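Local coordinates for uncharacterized protein TP-0789 domain-containing protein (Nitrosomonas europaea ATCC 19718, PDB 3BUU) that is of unknown function but has a LolA-like fold, and by analogy with the lipoprotein carrier LolA may bind a hydrophobic ligand or lipid group, at residues Q95-T98 and A102-D105; K74-W79 and R140-Q145. One frame throughout, in Å; residues are numbered along the deposited sequence.

Contact 1: residues Q95-T98 and A102-D105; sequences QRLT and ANGD
Arg-96 and Ala-102 form an antiparallel, non-hydrogen-bonded pair in a tight two-stranded hairpin, CA to CA 4.4 Å, with their side chains diverging. The outgoing strand carries a classic beta bulge at Leu-97 and Thr-98, and the return strand runs straight into helix 103-107. The tight part lies around the carbonyl of Gln-95. Gln-95 O accepts the Asn-103 N-H at 2.8 Å (166° at the hydrogen), and Ala-102 CA lies 3.3 Å from Gln-95 O in a CA-H...O contact. The buried Asn-103 amide is satisfied by its ND2 bonding to Ser-92 O. Leu-97 crosses the Asn-103 side chain, its CD1 at 3.5 Å from Asn-103 OD1. With CG anti to the backbone N (chi1 -179°), Leu-97 also reaches Ile-32, Tyr-46 and Ile-71 on the curved strands, so the hairpin appears to fill part of the hollow of the LolA-like half-barrel. The other side is looser and more open to solvent: Arg-96 sets its CB away from residues 102-105 and is exposed, and the side chain of Gln-95 extends outward, its OE1 bonded to Ser-92 N. At the start of the helix, Asp-105 OD2 receives the N-H of Ala-102 at 2.8 Å from above the carboxylate plane.

Contact 2: residues K74-W79 and R140-Q145; sequences KGRDLW and RSVTYQ
Arg-76 reaches from a beta turn to meet Ser-141 and Val-142, the one residue of 74-79 that touches residues 140-145. The van der Waals contact runs along this arm. The bend at chi2 (-142°) carries CD past Ser-141 OG and sets the arginine alongside Val-142, both pointing the same way, with CG1 of the valine near NE. Arg-76 has a second conformer, so the exact closeness of these approaches is doubtful. No direct hydrogen bond joins the segments; instead a water bridges the backbones, 2.8 Å from Arg-76 O and 2.8 Å from Ser-141 O. The polar side-chain ends look elsewhere: NH1 of Arg-76 forms a salt bridge with Asp-114, and Ser-141 OG is hydrogen-bonded to Asp-139. Within residues 74-79 the backbone makes a type II' turn, with Gly-75 at positive phi (59°) in its second position. Asp-77 N to Lys-74 O, 3.1 Å, and Lys-74 N to Asp-77 O, 2.9 Å, close it into a two-residue hairpin. That hairpin joins strand 70-74 to strand 77-81, while residues 140-145 belong to the loop between strands 128-137 and 146-152, so the contact links two parts of the curved beta structure that are far apart in strand order.

Contact 1 is nested along the chain inside the long loop that contact 2 closes, and their centres lie 11 Å apart. Both are partly buried; contact 1 lies nearer the centre of the chain (8 Å against 12 Å between centres) and rests on a direct backbone hydrogen bond from the start of the helix to the residue before the strand. Contact 2 joins a hairpin turn to a loop distant in the chain through an arginine arm and a bridging water. They share no strand pairing, yet they touch: Asp-105 OD1 probably hydrogen-bonds Tyr-144 OH at 2.7 Å, and Asn-103 CB packs on Leu-78 CD1 at 3.7 Å. Helix 103-107 of contact 1 thus borders both segments of contact 2.

Contact 1: residues Q95-T98 and A102-D105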
# COMPACT_ATOMS: atom_id res chain seq x y z
N GLN A 95 -5.39 8.68 -5.66
CA GLN A 95 -6.52 9.19 -4.93
C GLN A 95 -6.72 8.53 -3.58
O GLN A 95 -6.14 7.49 -3.28
CB GLN A 95 -7.74 9.15 -5.81
CG GLN A 95 -7.74 10.38 -6.72
CD GLN A 95 -8.90 10.43 -7.62
OE1 GLN A 95 -9.23 9.45 -8.30
NE2 GLN A 95 -9.56 11.60 -7.65
N ARG A 96 -7.54 9.16 -2.77
CA ARG A 96 -7.68 8.77 -1.37
C ARG A 96 -8.63 7.61 -1.23
O ARG A 96 -9.74 7.60 -1.80
CB ARG A 96 -8.17 9.95 -0.55
CG ARG A 96 -7.32 11.20 -0.80
CD ARG A 96 -7.69 12.41 0.05
NE ARG A 96 -7.19 12.29 1.40
CZ ARG A 96 -5.97 12.66 1.78
NH1 ARG A 96 -5.08 13.18 0.91
NH2 ARG A 96 -5.63 12.50 3.02
N LEU A 97 -8.20 6.60 -0.47
CA LEU A 97 -9.04 5.49 -0.06
C LEU A 97 -9.81 5.91 1.19
O LEU A 97 -11.03 6.13 1.13
CB LEU A 97 -8.18 4.23 0.15
CG LEU A 97 -8.97 3.00 0.57
CD1 LEU A 97 -9.74 2.40 -0.60
CD2 LEU A 97 -8.03 2.02 1.18
N THR A 98 -9.11 6.03 2.30
CA THR A 98 -9.69 6.48 3.56
C THR A 98 -8.54 7.05 4.39
O THR A 98 -7.41 6.56 4.30
CB THR A 98 -10.43 5.34 4.28
OG1 THR A 98 -11.02 5.86 5.44
CG2 THR A 98 -9.51 4.22 4.67
N ALA A 102 -3.85 6.01 0.47
CA ALA A 102 -4.17 6.18 -0.96
C ALA A 102 -4.64 4.83 -1.51
O ALA A 102 -4.27 3.77 -1.01
CB ALA A 102 -2.95 6.63 -1.69
N ASN A 103 -5.38 4.86 -2.61
CA ASN A 103 -5.78 3.61 -3.27
C ASN A 103 -4.60 2.69 -3.53
O ASN A 103 -4.67 1.50 -3.27
CB ASN A 103 -6.49 3.94 -4.58
CG ASN A 103 -7.88 4.52 -4.37
OD1 ASN A 103 -8.56 4.19 -3.40
ND2 ASN A 103 -8.29 5.39 -5.29
N GLY A 104 -3.49 3.24 -4.04
CA GLY A 104 -2.35 2.41 -4.37
C GLY A 104 -1.69 1.80 -3.14
O GLY A 104 -1.04 0.76 -3.28
N ASP A 105 -1.85 2.41 -1.96
CA ASP A 105 -1.27 1.83 -0.79
C ASP A 105 -1.87 0.47 -0.47
O ASP A 105 -1.21 -0.36 0.16
CB ASP A 105 -1.45 2.75 0.42
CG ASP A 105 -0.77 4.08 0.33
OD1 ASP A 105 0.26 4.17 -0.38
OD2 ASP A 105 -1.26 5.04 0.99

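Contact 2: residues K74-W79 and R140-Q145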
# COMPACT_ATOMS: atom_id res chain seq x y z
N LYS A 74 -6.28 -3.13 -12.95
CA LYS A 74 -5.64 -3.78 -14.10
C LYS A 74 -4.50 -2.85 -14.53
O LYS A 74 -4.74 -1.70 -14.99
CB LYS A 74 -6.68 -3.97 -15.24
CG LYS A 74 -7.97 -4.82 -14.85
CD LYS A 74 -8.98 -4.99 -16.01
CE LYS A 74 -10.15 -4.06 -15.83
NZ LYS A 74 -11.14 -4.09 -16.97
N GLY A 75 -3.25 -3.30 -14.41
CA GLY A 75 -2.16 -2.37 -14.61
C GLY A 75 -2.23 -1.23 -13.64
O GLY A 75 -2.41 -1.47 -12.46
N ARG A 76 -2.14 0.02 -14.12
CA ARG A 76 -2.27 1.21 -13.27
C ARG A 76 -3.66 1.79 -13.20
O ARG A 76 -3.87 2.80 -12.53
CB ARG A 76 -1.35 2.28 -13.79
CG ARG A 76 0.04 1.81 -13.80
CD ARG A 76 1.01 2.86 -13.41
NE ARG A 76 2.19 2.18 -12.92
CZ ARG A 76 3.11 1.65 -13.71
NH1 ARG A 76 4.14 1.00 -13.18
NH2 ARG A 76 3.00 1.73 -15.03
N ASP A 77 -4.60 1.14 -13.87
CA ASP A 77 -5.96 1.66 -13.91
C ASP A 77 -6.86 0.97 -12.89
O ASP A 77 -6.75 -0.24 -12.70
CB ASP A 77 -6.52 1.46 -15.31
CG ASP A 77 -5.81 2.31 -16.36
OD1 ASP A 77 -5.78 3.54 -16.23
OD2 ASP A 77 -5.23 1.72 -17.28
N LEU A 78 -7.73 1.76 -12.25
CA LEU A 78 -8.68 1.27 -11.28
C LEU A 78 -10.09 1.50 -11.74
O LEU A 78 -10.42 2.57 -12.22
CB LEU A 78 -8.56 1.98 -9.94
CG LEU A 78 -7.20 2.02 -9.32
CD1 LEU A 78 -7.27 2.79 -7.99
CD2 LEU A 78 -6.71 0.64 -9.08
N TRP A 79 -10.92 0.49 -11.55
CA TRP A 79 -12.38 0.57 -11.75
C TRP A 79 -12.99 0.43 -10.37
O TRP A 79 -12.66 -0.52 -9.62
CB TRP A 79 -12.90 -0.58 -12.65
CG TRP A 79 -12.69 -0.42 -14.17
CD1 TRP A 79 -12.00 -1.26 -15.00
CD2 TRP A 79 -13.23 0.61 -15.03
NE1 TRP A 79 -12.04 -0.80 -16.30
CE2 TRP A 79 -12.80 0.34 -16.34
CE3 TRP A 79 -14.02 1.73 -14.80
CZ2 TRP A 79 -13.11 1.17 -17.42
CZ3 TRP A 79 -14.36 2.55 -15.88
CH2 TRP A 79 -13.90 2.26 -17.17
N ARG A 140 3.05 9.65 -14.09
CA ARG A 140 2.05 10.33 -13.27
C ARG A 140 0.87 9.45 -12.87
O ARG A 140 0.04 9.86 -12.05
CB ARG A 140 1.57 11.57 -14.02
CG ARG A 140 2.68 12.59 -14.25
CD ARG A 140 2.22 13.66 -15.25
NE ARG A 140 1.70 13.04 -16.47
CZ ARG A 140 0.81 13.59 -17.29
NH1 ARG A 140 0.29 14.78 -17.04
NH2 ARG A 140 0.41 12.92 -18.37
N SER A 141 0.84 8.21 -13.34
CA SER A 141 -0.23 7.31 -12.90
C SER A 141 0.14 6.40 -11.76
O SER A 141 -0.74 5.68 -11.31
CB SER A 141 -0.80 6.46 -14.01
OG SER A 141 0.17 5.57 -14.53
N VAL A 142 1.40 6.42 -11.31
CA VAL A 142 1.73 5.63 -10.14
C VAL A 142 1.25 6.39 -8.91
O VAL A 142 0.70 7.52 -8.99
CB VAL A 142 3.24 5.17 -10.05
CG1 VAL A 142 3.63 4.37 -11.27
CG2 VAL A 142 4.16 6.36 -9.81
N THR A 143 1.36 5.78 -7.74
CA THR A 143 0.71 6.34 -6.58
C THR A 143 1.32 7.67 -6.15
O THR A 143 0.59 8.58 -5.74
CB THR A 143 0.66 5.31 -5.44
OG1 THR A 143 0.16 4.07 -5.94
CG2 THR A 143 -0.23 5.75 -4.28
N TYR A 144 2.66 7.77 -6.21
CA TYR A 144 3.40 8.97 -5.80
C TYR A 144 4.42 9.36 -6.79
O TYR A 144 4.97 8.48 -7.48
CB TYR A 144 4.14 8.75 -4.45
CG TYR A 144 3.23 8.24 -3.40
CD1 TYR A 144 2.38 9.10 -2.71
CD2 TYR A 144 3.18 6.87 -3.11
CE1 TYR A 144 1.49 8.61 -1.74
CE2 TYR A 144 2.29 6.36 -2.15
CZ TYR A 144 1.45 7.25 -1.48
OH TYR A 144 0.55 6.81 -0.55
N GLN A 145 4.75 10.64 -6.82
CA GLN A 145 5.86 11.05 -7.67
C GLN A 145 7.22 10.78 -7.04
O GLN A 145 8.20 10.58 -7.75
CB GLN A 145 5.65 12.46 -8.17
CG GLN A 145 4.44 12.49 -9.15
CD GLN A 145 4.52 11.43 -10.26
OE1 GLN A 145 3.86 10.36 -10.21
NE2 GLN A 145 5.37 11.69 -11.25
O HOH W 1 -3.53 5.38 -11.40